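Local atomic coordinates of naphthalene dioxygenase large subunit (Rhodococcus sp., PDB entry 2B1X), a protein that forms the large subunit of a Rieske-type non-haem iron oxygenase, carrying an inorganic Fe2/S2 cluster and a separate iron(III) ion. Residues L428-W431 / M432-M435; H34-E37 / R38-F42. One frame throughout, in Å; residues are numbered along the deposited sequence.

Interaction 1: L428-W431 / M432-M435; sequences LEYW and MQLM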
loop_
_atom_site.group_PDB
_atom_site.type_symbol
_atom_site.label_atom_id
_atom_site.label_comp_id
_atom_site.label_asym_id
_atom_site.label_seq_id
_atom_site.Cartn_x
_atom_site.Cartn_y
_atom_site.Cartn_z
ATOM N N LEU A 428 5.406 31.611 4.072
ATOM C CA LEU A 428 6.560 30.739 4.272
ATOM C C LEU A 428 7.522 31.295 5.289
ATOM O O LEU A 428 8.204 30.537 5.967
ATOM C CB LEU A 428 7.271 30.480 2.933
ATOM C CG LEU A 428 6.479 29.548 2.027
ATOM C CD1 LEU A 428 7.142 29.441 0.663
ATOM C CD2 LEU A 428 6.253 28.155 2.663
ATOM N N GLU A 429 7.604 32.620 5.381
ATOM C CA GLU A 429 8.414 33.255 6.425
ATOM C C GLU A 429 7.916 32.863 7.802
ATOM O O GLU A 429 8.733 32.495 8.683
ATOM C CB GLU A 429 8.420 34.806 6.290
ATOM C CG GLU A 429 9.212 35.496 7.397
ATOM C CD GLU A 429 9.321 37.005 7.253
ATOM O OE1 GLU A 429 8.293 37.694 7.077
ATOM O OE2 GLU A 429 10.450 37.511 7.352
ATOM N N TYR A 430 6.606 32.968 8.016
ATOM C CA TYR A 430 6.018 32.580 9.292
ATOM C C TYR A 430 6.210 31.076 9.546
ATOM O O TYR A 430 6.543 30.677 10.639
ATOM C CB TYR A 430 4.545 32.975 9.400
ATOM C CG TYR A 430 3.922 32.765 10.786
ATOM C CD1 TYR A 430 4.475 33.353 11.940
ATOM C CD2 TYR A 430 2.778 31.956 10.942
ATOM C CE1 TYR A 430 3.899 33.143 13.208
ATOM C CE2 TYR A 430 2.188 31.769 12.185
ATOM C CZ TYR A 430 2.769 32.344 13.313
ATOM O OH TYR A 430 2.173 32.143 14.524
ATOM N N TRP A 431 6.030 30.263 8.501
ATOM C CA TRP A 431 6.206 28.807 8.623
ATOM C C TRP A 431 7.659 28.549 9.092
ATOM O O TRP A 431 7.876 27.795 10.013
ATOM C CB TRP A 431 5.895 28.147 7.247
ATOM C CG TRP A 431 6.118 26.663 7.189
ATOM C CD1 TRP A 431 5.210 25.711 7.448
ATOM C CD2 TRP A 431 7.330 25.991 6.859
ATOM N NE1 TRP A 431 5.754 24.457 7.297
ATOM C CE2 TRP A 431 7.066 24.595 6.929
ATOM C CE3 TRP A 431 8.619 26.417 6.497
ATOM C CZ2 TRP A 431 8.052 23.616 6.693
ATOM C CZ3 TRP A 431 9.599 25.445 6.248
ATOM C CH2 TRP A 431 9.298 24.055 6.337
ATOM N N MET A 432 8.626 29.225 8.467
ATOM C CA MET A 432 10.035 29.053 8.793
ATOM C C MET A 432 10.370 29.547 10.203
ATOM O O MET A 432 11.105 28.872 10.918
ATOM C CB MET A 432 10.933 29.723 7.739
ATOM C CG MET A 432 11.055 28.932 6.414
ATOM S SD MET A 432 12.285 29.690 5.320
ATOM C CE MET A 432 11.349 31.079 4.635
ATOM N N GLN A 433 9.784 30.671 10.629
ATOM C CA GLN A 433 9.954 31.133 12.006
ATOM C C GLN A 433 9.469 30.062 13.005
ATOM O O GLN A 433 10.146 29.771 13.995
ATOM C CB GLN A 433 9.262 32.478 12.241
ATOM C CG GLN A 433 9.928 33.644 11.445
ATOM C CD GLN A 433 9.099 34.906 11.409
ATOM O OE1 GLN A 433 7.890 34.855 11.565
ATOM N NE2 GLN A 433 9.756 36.058 11.158
ATOM N N LEU A 434 8.307 29.476 12.726
ATOM C CA LEU A 434 7.730 28.487 13.629
ATOM C C LEU A 434 8.568 27.203 13.670
ATOM O O LEU A 434 8.736 26.622 14.728
ATOM C CB LEU A 434 6.269 28.179 13.280
ATOM C CG LEU A 434 5.220 29.248 13.587
ATOM C CD1 LEU A 434 3.859 28.772 13.107
ATOM C CD2 LEU A 434 5.153 29.559 15.106
ATOM N N MET A 435 9.075 26.797 12.503
ATOM C CA MET A 435 9.961 25.639 12.357
ATOM C C MET A 435 11.245 25.784 13.187
ATOM O O MET A 435 11.770 24.798 13.726
ATOM C CB MET A 435 10.317 25.436 10.880
ATOM C CG MET A 435 9.227 24.845 10.005
ATOM S SD MET A 435 8.626 23.137 10.370
ATOM C CE MET A 435 10.001 22.170 9.636
#

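Interaction 2: H34-E37 / R38-F42; sequences HDVE and RERIF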
loop_
_atom_site.group_PDB
_atom_site.type_symbol
_atom_site.label_atom_id
_atom_site.label_comp_id
_atom_site.label_asym_id
_atom_site.label_seq_id
_atom_site.Cartn_x
_atom_site.Cartn_y
_atom_site.Cartn_z
ATOM N N HIS A 34 8.402 17.061 7.529
ATOM C CA HIS A 34 7.059 16.702 7.984
ATOM C C HIS A 34 6.998 16.453 9.495
ATOM O O HIS A 34 6.103 16.950 10.170
ATOM C CB HIS A 34 6.493 15.480 7.224
ATOM C CG HIS A 34 5.022 15.324 7.395
ATOM N ND1 HIS A 34 4.106 16.102 6.708
ATOM C CD2 HIS A 34 4.295 14.506 8.200
ATOM C CE1 HIS A 34 2.882 15.758 7.074
ATOM N NE2 HIS A 34 2.965 14.804 7.985
ATOM N N ASP A 35 7.980 15.717 10.033
ATOM C CA ASP A 35 7.939 15.354 11.451
ATOM C C ASP A 35 8.116 16.565 12.363
ATOM O O ASP A 35 7.402 16.702 13.360
ATOM C CB ASP A 35 9.009 14.308 11.801
ATOM C CG ASP A 35 8.655 12.919 11.312
ATOM O OD1 ASP A 35 7.444 12.621 11.143
ATOM O OD2 ASP A 35 9.548 12.031 11.126
ATOM N N VAL A 36 9.060 17.436 12.018
ATOM C CA VAL A 36 9.294 18.661 12.787
ATOM C C VAL A 36 8.072 19.594 12.696
ATOM O O VAL A 36 7.570 20.104 13.722
ATOM C CB VAL A 36 10.594 19.353 12.326
ATOM C CG1 VAL A 36 10.721 20.734 12.961
ATOM C CG2 VAL A 36 11.778 18.467 12.705
ATOM N N GLU A 37 7.557 19.745 11.484
ATOM C CA GLU A 37 6.367 20.565 11.217
ATOM C C GLU A 37 5.130 20.125 12.017
ATOM O O GLU A 37 4.340 20.951 12.489
ATOM C CB GLU A 37 6.079 20.499 9.736
ATOM C CG GLU A 37 4.912 21.317 9.210
ATOM C CD GLU A 37 4.639 20.961 7.753
ATOM O OE1 GLU A 37 4.099 19.834 7.492
ATOM O OE2 GLU A 37 5.009 21.786 6.863
ATOM N N ARG A 38 4.961 18.833 12.177
ATOM C CA ARG A 38 3.841 18.304 12.951
ATOM C C ARG A 38 3.831 18.908 14.348
ATOM O O ARG A 38 2.792 19.304 14.840
ATOM C CB ARG A 38 3.934 16.761 13.045
ATOM C CG ARG A 38 2.890 16.104 13.929
ATOM C CD ARG A 38 3.108 14.583 14.144
ATOM N NE ARG A 38 2.812 13.775 12.942
ATOM C CZ ARG A 38 3.733 13.174 12.178
ATOM N NH1 ARG A 38 5.021 13.265 12.458
ATOM N NH2 ARG A 38 3.344 12.443 11.123
ATOM N N GLU A 39 4.990 18.958 14.998
ATOM C CA GLU A 39 5.052 19.577 16.311
ATOM C C GLU A 39 5.060 21.119 16.223
ATOM O O GLU A 39 4.290 21.812 16.919
ATOM C CB GLU A 39 6.304 19.093 17.029
ATOM C CG GLU A 39 6.468 19.646 18.441
ATOM C CD GLU A 39 7.855 19.389 18.998
ATOM O OE1 GLU A 39 8.144 18.214 19.332
ATOM O OE2 GLU A 39 8.655 20.360 19.089
ATOM N N ARG A 40 5.939 21.659 15.385
ATOM C CA ARG A 40 6.237 23.077 15.442
ATOM C C ARG A 40 5.182 23.931 14.785
ATOM O O ARG A 40 4.963 25.062 15.232
ATOM C CB ARG A 40 7.627 23.379 14.911
ATOM C CG ARG A 40 8.652 22.769 15.817
ATOM C CD ARG A 40 9.931 23.480 15.931
ATOM N NE ARG A 40 10.799 22.787 16.885
ATOM C CZ ARG A 40 12.093 23.028 17.051
ATOM N NH1 ARG A 40 12.709 23.969 16.315
ATOM N NH2 ARG A 40 12.756 22.322 17.965
ATOM N N ILE A 41 4.504 23.397 13.763
ATOM C CA ILE A 41 3.336 24.106 13.222
ATOM C C ILE A 41 2.030 23.606 13.830
ATOM O O ILE A 41 1.354 24.367 14.476
ATOM C CB ILE A 41 3.278 24.073 11.657
ATOM C CG1 ILE A 41 4.089 25.240 11.075
ATOM C CG2 ILE A 41 1.878 24.230 11.175
ATOM C CD1 ILE A 41 5.547 25.025 11.065
ATOM N N PHE A 42 1.720 22.318 13.655
ATOM C CA PHE A 42 0.397 21.797 14.003
ATOM C C PHE A 42 0.183 21.605 15.494
ATOM O O PHE A 42 -0.963 21.553 15.961
ATOM C CB PHE A 42 0.026 20.567 13.145
ATOM C CG PHE A 42 -0.155 20.905 11.680
ATOM C CD1 PHE A 42 0.838 20.571 10.739
ATOM C CD2 PHE A 42 -1.270 21.613 11.246
ATOM C CE1 PHE A 42 0.715 20.920 9.430
ATOM C CE2 PHE A 42 -1.424 21.968 9.904
ATOM C CZ PHE A 42 -0.440 21.630 8.986
HETATM O O HOH W 1 6.519 14.554 14.893
HETATM O O HOH W 2 5.568 11.047 9.996
#

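Interaction 1: L428-W431 / M432-M435
M435 lays its CG over one face of the W431 indole, 3.5 Å from the centroid of the six-membered ring and only 3° off its normal, so a methylene rather than the sulfur makes the central CH-pi contact. The chain then bends twice, which brings SD to an oblique Met-aromatic position 4.2 Å from the same centroid. W431, with CG anti to the backbone N (chi1 176°), also presents an edge of its indole to M432, whose CG lies in the ring plane 3.5 Å from W431 CE3. Both pairs are neighbours on the C-terminal helix 422-436 of the catalytic domain, an alpha-helix whose i to i+4 bonds include M435 N to W431 O at 2.9 Å. L10 and L14 of helix 4-16 pack against this buried flank, and W431 NE1 is satisfied by the carboxylate of E37. One residue earlier along the chain, the Y430 ring takes L434 CD1 over a face, 4.0 Å from its centroid; F299 meets the ring edge-to-face. The packing is looser toward solvent, where E429 and Q433 pass each other with carboxylate and amide planes 15° apart and E429 CG 3.8 Å from Q433 NE2. E429 OE2 turns instead to N18 ND2, while Q433 OE1 sits at the edge of the Y430 ring, 3.7 Å from CD1.

Interaction 2: H34-E37 / R38-F42
The second half of helix 31-40 brings D35 and R38 together in a salt bridge between residues three apart. R38 NH1 donates to D35 OD1 at 2.8 Å, with the carboxylate oxygen lying almost in the guanidinium plane. The acceptor is met on its anti side, 26° out of the carboxylate plane, and the two side chains run alongside each other. Two waters reinforce the pair: one donates to D35 O and accepts from R38 NH1, the other donates to D35 OD1 and accepts from R38 NH2 at 2.9 Å. R38 reaches this place because its chain, extended through chi2, bends at chi3 (-72°). The bend also sets NH2 at the edge of the H34 imidazole, in its plane and 3.7 Å from CD2, with ring and guanidinium planes nearly perpendicular. R38 NE has a second carboxylate, that of E68, which probably helps to balance the charge.

As the helix gives way to the following turn, E37 O accepts from two backbone donors, I41 N at 2.8 Å and F42 N at 3.2 Å, the latter an i to i+5 bond. The E37 side chain is buried, extending past I41, with CG 4.0 Å from I41 CB. Its carboxylate then comes alongside the F42 ring at a plane angle of 88°, OE1 4.0 Å from CE1. That buried charge is met by K204, W203 and W431, which probably favours the ionised form. Over the centre of one face of F42 rests I41 CG2. V36 CG1 brushes the aliphatic part of R40, 4.1 Å from CG. Elsewhere on the helix, R38 O receives a hydrogen bond from Q386 of a second copy of the subunit.

How the interactions relate
From the N terminus, the chain reaches interaction 2 on helix 31-40, then runs on for nearly four hundred residues to interaction 1 on helix 422-436. Each contact closes only a helical turn; the two are in series, neither nested nor crossed. Their centres nevertheless lie about 11 Å apart, and they touch directly. W431 NE1 approaches E37 OE2 at 2.8 Å and R40 NH1 approaches M435 O at 2.9 Å, both probable hydrogen bonds, while M435 SD packs on E37 CA. Residues so distant in sequence thus join an N-terminal helix to the helix near the C terminus, illustrating how locally ordered turns present groups for distant pairing.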